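Local atomic coordinates of putative L-alanine-DL-glutamate epimerase (Burkholderia xenovorans, PDB entry 3GO2), a protein that probably acts as a magnesium-dependent racemase or epimerase of the mandelate racemase/muconate lactonizing enzyme family. Residues L218-N223 with V244-Y249. Sequence-based numbering, arbitrary orientation.
Sequences LDLNFN and VEIDSY. With MG (magnesium ion), chain B; MG (magnesium ion), chain C.
Asp219 and Glu245 are bridged neighbours on two parallel strands, and their carboxylates stack nearly parallel, planes 14° apart. Both have CG anti to the backbone N (chi1 -167° and -173°). Glu245 is extended beyond CG and crosses Asp219 obliquely. Their like charges are brought together by a magnesium ion, bound by Asp219 OD2 at 2.3 Å and, less closely, by Glu245 OE1 at 2.6 Å. Glu269 is the third protein ligand, and Lys163 forms a salt bridge with Glu245 OE2, which should further offset the negative charge. A metal-bound water lies near Asp219 OD1 and Asp247 OD2, with more acceptors in reach than protons.

Backbone bonds pair the segments: Glu245 N to Leu218 O (2.8 Å), Leu220 N to Glu245 O (2.8 Å) and Asp247 N to Asn221 O (2.9 Å). Asp219 OD1 also accepts from Asn221 N, closing an Asx turn. A type II' turn from Leu220 to Asn223 overlaps it.

Leu220 CD1 packs tightly on Val244 CG1 (3.5 Å). Asp247 CB sits over the centre of the Phe222 ring, a CH-pi contact. Phe222 CE1 lies over a face of Tyr249, whose OH binds a second magnesium ion with Thr270 O and, from a neighbouring subunit, Pro78 O.

The segments belong to a beta-alpha-beta unit of the C-terminal barrel. Acidic ligands at successive strand ends form the metal site characteristic of the enolase superfamily.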
ATOM      1  N   LEU A 218       9.557  -2.844 -31.713  1.00 14.01           N
ATOM      2  CA  LEU A 218      10.952  -2.780 -31.309  1.00 14.30           C
ATOM      3  C   LEU A 218      11.167  -3.715 -30.118  1.00 14.53           C
ATOM      4  O   LEU A 218      10.531  -3.553 -29.092  1.00 15.99           O
ATOM      5  CB  LEU A 218      11.365  -1.367 -30.930  1.00 13.94           C
ATOM      6  CG  LEU A 218      12.795  -1.179 -30.408  1.00 14.17           C
ATOM      7  CD1 LEU A 218      13.867  -1.614 -31.448  1.00 16.54           C
ATOM      8  CD2 LEU A 218      13.015   0.288 -29.987  1.00 15.98           C
ATOM      9  N   ASP A 219      12.047  -4.684 -30.271  1.00 14.15           N
ATOM     10  CA  ASP A 219      12.357  -5.618 -29.181  1.00 14.27           C
ATOM     11  C   ASP A 219      13.724  -5.277 -28.615  1.00 14.42           C
ATOM     12  O   ASP A 219      14.766  -5.350 -29.308  1.00 14.41           O
ATOM     13  CB  ASP A 219      12.320  -7.047 -29.726  1.00 14.38           C
ATOM     14  CG  ASP A 219      12.317  -8.118 -28.658  1.00 15.88           C
ATOM     15  OD1 ASP A 219      12.486  -7.807 -27.456  1.00 14.98           O
ATOM     16  OD2 ASP A 219      12.172  -9.306 -29.051  1.00 15.77           O
ATOM     17  N   LEU A 220      13.718  -4.947 -27.328  1.00 13.32           N
ATOM     18  CA  LEU A 220      14.928  -4.676 -26.579  1.00 13.62           C
ATOM     19  C   LEU A 220      15.421  -5.841 -25.732  1.00 13.71           C
ATOM     20  O   LEU A 220      16.487  -5.747 -25.113  1.00 13.65           O
ATOM     21  CB  LEU A 220      14.703  -3.457 -25.694  1.00 13.43           C
ATOM     22  CG  LEU A 220      14.210  -2.221 -26.417  1.00 13.70           C
ATOM     23  CD1 LEU A 220      13.921  -1.082 -25.379  1.00 12.68           C
ATOM     24  CD2 LEU A 220      15.223  -1.771 -27.503  1.00 15.16           C
ATOM     25  N   ASN A 221      14.654  -6.934 -25.702  1.00 13.60           N
ATOM     26  CA  ASN A 221      14.993  -8.116 -24.933  1.00 13.59           C
ATOM     27  C   ASN A 221      15.405  -7.709 -23.499  1.00 12.61           C
ATOM     28  O   ASN A 221      14.692  -6.943 -22.873  1.00 12.95           O
ATOM     29  CB  ASN A 221      16.041  -8.962 -25.654  1.00 12.81           C
ATOM     30  CG  ASN A 221      15.511  -9.617 -26.922  1.00 16.49           C
ATOM     31  OD1 ASN A 221      14.925 -10.718 -26.892  1.00 20.96           O
ATOM     32  ND2 ASN A 221      15.713  -8.960 -28.019  1.00 16.45           N
ATOM     33  N   PHE A 222      16.534  -8.222 -23.005  1.00 12.87           N
ATOM     34  CA  PHE A 222      17.020  -7.895 -21.670  1.00 12.60           C
ATOM     35  C   PHE A 222      18.238  -6.955 -21.755  1.00 12.87           C
ATOM     36  O   PHE A 222      19.119  -7.016 -20.904  1.00 12.73           O
ATOM     37  CB  PHE A 222      17.496  -9.158 -20.936  1.00 12.61           C
ATOM     38  CG  PHE A 222      16.416 -10.156 -20.523  1.00 11.41           C
ATOM     39  CD1 PHE A 222      15.895 -10.148 -19.221  1.00 13.13           C
ATOM     40  CD2 PHE A 222      16.054 -11.199 -21.366  1.00 11.87           C
ATOM     41  CE1 PHE A 222      14.987 -11.126 -18.813  1.00 15.00           C
ATOM     42  CE2 PHE A 222      15.147 -12.160 -20.959  1.00 13.29           C
ATOM     43  CZ  PHE A 222      14.630 -12.136 -19.681  1.00 13.36           C
ATOM     44  N   ASN A 223      18.305  -6.121 -22.797  1.00 12.28           N
ATOM     45  CA  ASN A 223      19.554  -5.413 -23.131  1.00 12.69           C
ATOM     46  C   ASN A 223      19.840  -4.107 -22.418  1.00 12.96           C
ATOM     47  O   ASN A 223      20.843  -3.454 -22.728  1.00 13.31           O
ATOM     48  CB  ASN A 223      19.629  -5.215 -24.653  1.00 12.62           C
ATOM     49  CG  ASN A 223      19.796  -6.526 -25.373  1.00 13.97           C
ATOM     50  OD1 ASN A 223      20.613  -7.361 -24.960  1.00 12.98           O
ATOM     51  ND2 ASN A 223      19.003  -6.756 -26.420  1.00 14.30           N
ATOM     52  N   VAL A 244       7.120  -1.473 -27.623  1.00 12.24           N
ATOM     53  CA  VAL A 244       8.519  -1.636 -27.242  1.00 12.43           C
ATOM     54  C   VAL A 244       8.534  -2.784 -26.229  1.00 12.68           C
ATOM     55  O   VAL A 244       7.851  -2.763 -25.208  1.00 13.51           O
ATOM     56  CB  VAL A 244       9.120  -0.387 -26.610  1.00 13.09           C
ATOM     57  CG1 VAL A 244      10.566  -0.653 -26.183  1.00 14.33           C
ATOM     58  CG2 VAL A 244       9.037   0.771 -27.565  1.00 15.21           C
ATOM     59  N   GLU A 245       9.286  -3.818 -26.577  1.00 12.59           N
ATOM     60  CA  GLU A 245       9.319  -5.066 -25.846  1.00 13.04           C
ATOM     61  C   GLU A 245      10.543  -5.132 -24.960  1.00 13.41           C
ATOM     62  O   GLU A 245      11.687  -4.977 -25.435  1.00 13.86           O
ATOM     63  CB  GLU A 245       9.319  -6.207 -26.865  1.00 13.31           C
ATOM     64  CG  GLU A 245       9.191  -7.578 -26.329  1.00 14.24           C
ATOM     65  CD  GLU A 245       9.008  -8.633 -27.455  1.00 17.95           C
ATOM     66  OE1 GLU A 245       9.192  -9.826 -27.158  1.00 18.40           O
ATOM     67  OE2 GLU A 245       8.642  -8.282 -28.604  1.00 17.42           O
ATOM     68  N   ILE A 246      10.290  -5.332 -23.663  1.00 12.90           N
ATOM     69  CA  ILE A 246      11.329  -5.305 -22.642  1.00 13.15           C
ATOM     70  C   ILE A 246      11.121  -6.499 -21.721  1.00 13.27           C
ATOM     71  O   ILE A 246      10.104  -6.568 -21.055  1.00 14.00           O
ATOM     72  CB  ILE A 246      11.250  -4.027 -21.800  1.00 13.28           C
ATOM     73  CG1 ILE A 246      11.484  -2.780 -22.664  1.00 14.67           C
ATOM     74  CG2 ILE A 246      12.283  -4.088 -20.628  1.00 13.13           C
ATOM     75  CD1 ILE A 246      11.268  -1.430 -21.955  1.00 14.65           C
ATOM     76  N   ASP A 247      12.076  -7.424 -21.694  1.00 13.51           N
ATOM     77  CA  ASP A 247      12.066  -8.521 -20.745  1.00 13.82           C
ATOM     78  C   ASP A 247      12.762  -8.058 -19.470  1.00 13.84           C
ATOM     79  O   ASP A 247      13.785  -7.389 -19.511  1.00 14.30           O
ATOM     80  CB  ASP A 247      12.732  -9.752 -21.338  1.00 14.29           C
ATOM     81  CG  ASP A 247      11.988 -10.270 -22.515  1.00 16.95           C
ATOM     82  OD1 ASP A 247      10.792 -10.607 -22.355  1.00 16.24           O
ATOM     83  OD2 ASP A 247      12.595 -10.315 -23.603  1.00 18.47           O
ATOM     84  N   SER A 248      12.187  -8.425 -18.332  1.00 13.99           N
ATOM     85  CA  SER A 248      12.673  -7.977 -17.038  1.00 13.67           C
ATOM     86  C   SER A 248      12.219  -8.931 -15.966  1.00 13.58           C
ATOM     87  O   SER A 248      11.069  -9.415 -15.997  1.00 13.45           O
ATOM     88  CB  SER A 248      12.075  -6.597 -16.738  1.00 14.68           C
ATOM     89  OG  SER A 248      12.534  -6.109 -15.487  1.00 15.23           O
ATOM     90  N   TYR A 249      13.084  -9.131 -14.964  1.00 13.10           N
ATOM     91  CA  TYR A 249      12.712  -9.837 -13.760  1.00 13.66           C
ATOM     92  C   TYR A 249      12.450  -8.873 -12.578  1.00 14.78           C
ATOM     93  O   TYR A 249      12.451  -9.282 -11.410  1.00 15.76           O
ATOM     94  CB  TYR A 249      13.804 -10.840 -13.433  1.00 14.31           C
ATOM     95  CG  TYR A 249      13.908 -11.954 -14.460  1.00 12.95           C
ATOM     96  CD1 TYR A 249      12.795 -12.683 -14.808  1.00 14.47           C
ATOM     97  CD2 TYR A 249      15.127 -12.281 -15.066  1.00 12.65           C
ATOM     98  CE1 TYR A 249      12.857 -13.712 -15.716  1.00 15.88           C
ATOM     99  CE2 TYR A 249      15.198 -13.334 -15.985  1.00 12.83           C
ATOM    100  CZ  TYR A 249      14.050 -14.041 -16.292  1.00 13.95           C
ATOM    101  OH  TYR A 249      14.065 -15.083 -17.190  1.00 13.25           O
TER
HETATM  102 MG    MG B 408      11.318 -11.146 -27.971  1.00 41.45          MG
HETATM  103 MG    MG C 409      12.383 -16.859 -17.405  1.00 16.25          MG
HETATM  104  O   HOH W   1      11.620  -9.881 -25.974  1.00 23.09           O
HETATM  105  O   HOH W   2      14.297 -12.122 -24.429  1.00 20.79           O
HETATM  106  O   HOH W   3      12.788 -12.153 -28.121  1.00 29.23           O
HETATM  107  O   HOH W   4      12.963 -18.872 -16.307  1.00 16.17           O
HETATM  108  O   HOH W   5      11.135 -16.586 -15.229  1.00 15.84           O